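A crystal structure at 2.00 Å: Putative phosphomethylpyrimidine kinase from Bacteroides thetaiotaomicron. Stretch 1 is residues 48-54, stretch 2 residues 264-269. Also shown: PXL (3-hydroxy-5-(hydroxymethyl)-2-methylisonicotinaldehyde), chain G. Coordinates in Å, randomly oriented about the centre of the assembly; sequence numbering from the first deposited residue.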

ATOM      1  N   ASN A  48      34.354   4.351  -5.582  1.00 15.67           N
ATOM      2  CA  ASN A  48      33.330   5.285  -5.999  1.00 15.23           C
ATOM      3  C   ASN A  48      33.358   5.430  -7.512  1.00 15.70           C
ATOM      4  O   ASN A  48      34.351   5.059  -8.147  1.00 14.94           O
ATOM      5  CB  ASN A  48      33.556   6.650  -5.345  1.00 15.90           C
ATOM      6  CG  ASN A  48      34.979   7.183  -5.501  1.00 15.49           C
ATOM      7  OD1 ASN A  48      35.806   7.078  -4.575  1.00 16.21           O
ATOM      8  ND2 ASN A  48      35.263   7.818  -6.635  1.00 13.44           N
ATOM      9  N   HIS A  49      32.332   6.051  -8.093  1.00 15.52           N
ATOM     10  CA  HIS A  49      32.298   6.147  -9.552  1.00 15.77           C
ATOM     11  C   HIS A  49      33.408   7.070 -10.073  1.00 16.28           C
ATOM     12  O   HIS A  49      34.050   7.822  -9.302  1.00 15.56           O
ATOM     13  CB  HIS A  49      30.893   6.532 -10.089  1.00 16.31           C
ATOM     14  CG  HIS A  49      30.416   7.887  -9.653  1.00 13.89           C
ATOM     15  ND1 HIS A  49      31.089   9.050  -9.947  1.00 13.94           N
ATOM     16  CD2 HIS A  49      29.336   8.248  -8.930  1.00 14.73           C
ATOM     17  CE1 HIS A  49      30.428  10.072  -9.427  1.00 16.57           C
ATOM     18  NE2 HIS A  49      29.367   9.610  -8.791  1.00 14.65           N
ATOM     19  N   THR A  50      33.653   6.992 -11.387  1.00 16.25           N
ATOM     20  CA  THR A  50      34.774   7.715 -12.022  1.00 16.52           C
ATOM     21  C   THR A  50      34.504   9.183 -12.387  1.00 16.87           C
ATOM     22  O   THR A  50      35.337   9.834 -13.019  1.00 17.93           O
ATOM     23  CB  THR A  50      35.247   6.951 -13.268  1.00 17.40           C
ATOM     24  OG1 THR A  50      34.193   6.914 -14.236  1.00 19.03           O
ATOM     25  CG2 THR A  50      35.674   5.535 -12.904  1.00 16.27           C
ATOM     26  N   GLN A  51      33.361   9.729 -11.991  1.00 18.10           N
ATOM     27  CA  GLN A  51      33.103  11.164 -12.138  1.00 19.02           C
ATOM     28  C   GLN A  51      33.462  11.963 -10.867  1.00 19.71           C
ATOM     29  O   GLN A  51      33.356  13.171 -10.814  1.00 20.19           O
ATOM     30  CB  GLN A  51      31.679  11.412 -12.592  1.00 19.32           C
ATOM     31  CG  GLN A  51      31.326  10.714 -13.930  1.00 20.29           C
ATOM     32  CD  GLN A  51      29.976  11.126 -14.490  1.00 22.87           C
ATOM     33  OE1 GLN A  51      29.752  12.314 -14.735  1.00 25.64           O
ATOM     34  NE2 GLN A  51      29.087  10.150 -14.761  1.00 19.72           N
ATOM     35  N   TYR A  52      33.884  11.277  -9.817  1.00 20.17           N
ATOM     36  CA  TYR A  52      34.608  11.940  -8.747  1.00 19.52           C
ATOM     37  C   TYR A  52      36.060  12.236  -9.209  1.00 19.67           C
ATOM     38  O   TYR A  52      36.592  11.617 -10.163  1.00 19.01           O
ATOM     39  CB  TYR A  52      34.594  11.057  -7.475  1.00 19.89           C
ATOM     40  CG  TYR A  52      33.309  11.107  -6.648  1.00 18.28           C
ATOM     41  CD1 TYR A  52      33.055  12.162  -5.802  1.00 16.34           C
ATOM     42  CD2 TYR A  52      32.379  10.091  -6.715  1.00 18.56           C
ATOM     43  CE1 TYR A  52      31.914  12.206  -5.036  1.00 16.96           C
ATOM     44  CE2 TYR A  52      31.219  10.126  -5.968  1.00 19.19           C
ATOM     45  CZ  TYR A  52      30.994  11.175  -5.124  1.00 18.28           C
ATOM     46  OH  TYR A  52      29.868  11.196  -4.387  1.00 22.25           O
ATOM     47  N   PRO A  53      36.741  13.156  -8.515  1.00 19.96           N
ATOM     48  CA  PRO A  53      38.103  13.451  -8.979  1.00 20.05           C
ATOM     49  C   PRO A  53      39.047  12.229  -8.953  1.00 19.92           C
ATOM     50  O   PRO A  53      39.934  12.120  -9.785  1.00 21.38           O
ATOM     51  CB  PRO A  53      38.587  14.551  -8.036  1.00 19.73           C
ATOM     52  CG  PRO A  53      37.342  15.057  -7.329  1.00 20.44           C
ATOM     53  CD  PRO A  53      36.292  14.019  -7.409  1.00 19.77           C
ATOM     54  N   GLY A  54      38.841  11.281  -8.058  1.00 18.70           N
ATOM     55  CA  GLY A  54      39.738  10.147  -7.981  1.00 17.98           C
ATOM     56  C   GLY A  54      38.912   8.923  -7.573  1.00 17.94           C
ATOM     57  O   GLY A  54      37.739   9.037  -7.156  1.00 18.55           O
ATOM     58  N   TYR A 264      23.043  19.716  -1.896  1.00 21.96           N
ATOM     59  CA  TYR A 264      23.136  18.322  -2.248  1.00 20.43           C
ATOM     60  C   TYR A 264      24.304  18.208  -3.199  1.00 19.62           C
ATOM     61  O   TYR A 264      24.491  19.047  -4.066  1.00 18.83           O
ATOM     62  CB  TYR A 264      21.819  17.848  -2.898  1.00 20.83           C
ATOM     63  CG  TYR A 264      21.808  16.363  -3.179  1.00 20.24           C
ATOM     64  CD1 TYR A 264      21.594  15.473  -2.157  1.00 19.93           C
ATOM     65  CD2 TYR A 264      22.071  15.857  -4.454  1.00 18.34           C
ATOM     66  CE1 TYR A 264      21.615  14.086  -2.392  1.00 22.42           C
ATOM     67  CE2 TYR A 264      22.083  14.470  -4.702  1.00 18.69           C
ATOM     68  CZ  TYR A 264      21.840  13.589  -3.662  1.00 18.64           C
ATOM     69  OH  TYR A 264      21.859  12.223  -3.830  1.00 22.07           O
ATOM     70  N   ASP A 265      25.109  17.183  -3.019  1.00 19.53           N
ATOM     71  CA  ASP A 265      26.193  16.862  -3.937  1.00 18.74           C
ATOM     72  C   ASP A 265      25.665  15.901  -4.971  1.00 17.56           C
ATOM     73  O   ASP A 265      25.577  14.693  -4.715  1.00 15.85           O
ATOM     74  CB  ASP A 265      27.347  16.213  -3.168  1.00 19.95           C
ATOM     75  CG  ASP A 265      28.525  15.893  -4.031  1.00 19.46           C
ATOM     76  OD1 ASP A 265      28.510  16.112  -5.262  1.00 21.04           O
ATOM     77  OD2 ASP A 265      29.501  15.370  -3.464  1.00 25.60           O
ATOM     78  N   ASN A 266      25.302  16.452  -6.126  1.00 16.63           N
ATOM     79  CA  ASN A 266      24.706  15.700  -7.213  1.00 17.87           C
ATOM     80  C   ASN A 266      25.553  14.532  -7.673  1.00 16.67           C
ATOM     81  O   ASN A 266      25.038  13.632  -8.305  1.00 14.95           O
ATOM     82  CB  ASN A 266      24.421  16.577  -8.423  1.00 17.70           C
ATOM     83  CG  ASN A 266      23.360  17.612  -8.180  1.00 20.17           C
ATOM     84  OD1 ASN A 266      22.687  17.649  -7.150  1.00 20.29           O
ATOM     85  ND2 ASN A 266      23.191  18.476  -9.168  1.00 21.47           N
ATOM     86  N   ARG A 267      26.832  14.507  -7.330  1.00 17.05           N
ATOM     87  CA  ARG A 267      27.624  13.334  -7.684  1.00 17.82           C
ATOM     88  C   ARG A 267      27.158  12.078  -6.913  1.00 18.71           C
ATOM     89  O   ARG A 267      27.472  10.955  -7.303  1.00 19.25           O
ATOM     90  CB  ARG A 267      29.108  13.579  -7.460  1.00 17.78           C
ATOM     91  CG  ARG A 267      29.683  14.710  -8.357  1.00 19.94           C
ATOM     92  CD  ARG A 267      31.087  15.138  -7.875  1.00 19.59           C
ATOM     93  NE  ARG A 267      31.105  15.494  -6.483  1.00 18.26           N
ATOM     94  CZ  ARG A 267      32.202  15.852  -5.806  1.00 21.15           C
ATOM     95  NH1 ARG A 267      33.391  15.868  -6.384  1.00 19.44           N
ATOM     96  NH2 ARG A 267      32.106  16.127  -4.520  1.00 21.91           N
ATOM     97  N   GLU A 268      26.412  12.250  -5.825  1.00 19.26           N
ATOM     98  CA  GLU A 268      25.933  11.088  -5.028  1.00 19.24           C
ATOM     99  C   GLU A 268      24.805  10.375  -5.744  1.00 19.53           C
ATOM    100  O   GLU A 268      24.431   9.262  -5.353  1.00 20.10           O
ATOM    101  CB  GLU A 268      25.561  11.506  -3.607  1.00 18.79           C
ATOM    102  CG  GLU A 268      26.787  11.876  -2.800  1.00 21.74           C
ATOM    103  CD  GLU A 268      26.515  12.309  -1.394  1.00 26.26           C
ATOM    104  OE1 GLU A 268      25.402  12.056  -0.905  1.00 28.51           O
ATOM    105  OE2 GLU A 268      27.421  12.897  -0.760  1.00 29.41           O
ATOM    106  N   GLY A 269      24.242  11.003  -6.787  1.00 18.48           N
ATOM    107  CA  GLY A 269      23.175  10.394  -7.548  1.00 18.57           C
ATOM    108  C   GLY A 269      21.780  10.811  -7.142  1.00 18.86           C
ATOM    109  O   GLY A 269      21.580  11.629  -6.217  1.00 17.66           O
TER
HETATM  110  OP4 PXL G 400      26.967   3.472 -15.667  1.00 34.53           O
HETATM  111  C5A PXL G 400      27.653   4.619 -15.189  1.00 27.75           C
HETATM  112  C5  PXL G 400      28.900   4.164 -14.422  1.00 24.58           C
HETATM  113  C6  PXL G 400      29.118   2.891 -13.935  1.00 22.67           C
HETATM  114  N1  PXL G 400      30.243   2.559 -13.302  1.00 21.31           N
HETATM  115  C2  PXL G 400      31.267   3.388 -13.007  1.00 23.61           C
HETATM  116  C3  PXL G 400      31.142   4.781 -13.457  1.00 23.63           C
HETATM  117  C4  PXL G 400      29.920   5.148 -14.211  1.00 25.70           C
HETATM  118  C4A PXL G 400      29.618   6.500 -14.677  1.00 27.24           C
HETATM  119  O4A PXL G 400      30.321   7.323 -14.182  1.00 36.52           O
HETATM  120  O3  PXL G 400      32.090   5.716 -13.289  1.00 25.80           O
HETATM  121  C2A PXL G 400      32.424   2.795 -12.220  1.00 22.34           C
HETATM  122  O   HOH W   1      34.172  15.522  -9.719  1.00 37.11           O
HETATM  123  O   HOH W   2      29.897  12.941  -2.406  1.00 19.61           O

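Residues 48-54 form an irregular segment built around a type I β turn from His49 to Tyr52, whose closing bond, Tyr52 N to His49 O, is weak at 3.5 Å. Residues 264-269 include a short 3-10 segment, 266-268, with Glu268 N bonded to Asp265 O (2.8 Å) and Gly269 N to Asn266 O (3.1 Å). At Gly269, phi/psi of 96/-179 would jam a CB against the preceding carbonyl oxygen, which calls for glycine. The backbones stay well apart, Tyr52 CA and Arg267 CA being 7.2 Å from each other, so side chains fill most of the gap.

The one direct hydrogen bond across the contact runs from His49 NE2 to Arg267 O (2.8 Å, 173°), nearly linear and near the plane of the imidazole. Through its other ring nitrogen, His49 ND1 accepts from Gln51 N (3.1 Å), so the imidazole ties the turn to the second stretch. Arg267, the residue most covered by the partner stretch, is held by Asp265: Arg267 NE donates to Asp265 OD1 (2.9 Å), and Arg267 NH2 forms a salt bridge with Asp265 OD2 (2.9 Å). Thus braced, Arg267 packs on Tyr52, its CB lying 4.2 Å from the centroid of the Tyr52 ring in a CH-π contact, while Tyr52 CE1 sits over a guanidinium face, 3.7 Å from Arg267 NE. Pro53 CD approaches Arg267 NH1 at 3.6 Å.

Water 2 accepts from Tyr52 OH (2.6 Å) and donates to Asp265 OD2 (2.7 Å) and Glu268 OE2 (3.0 Å), linking the phenol to both carboxylates. Water 1 donates to Gln51 O (2.7 Å) and binds Arg267 NH1 only weakly (3.4 Å). The same turn meets the ligand: Thr50 N donates to PXL O3 (2.8 Å), and Gln51 NE2 to PXL O4A (3.1 Å).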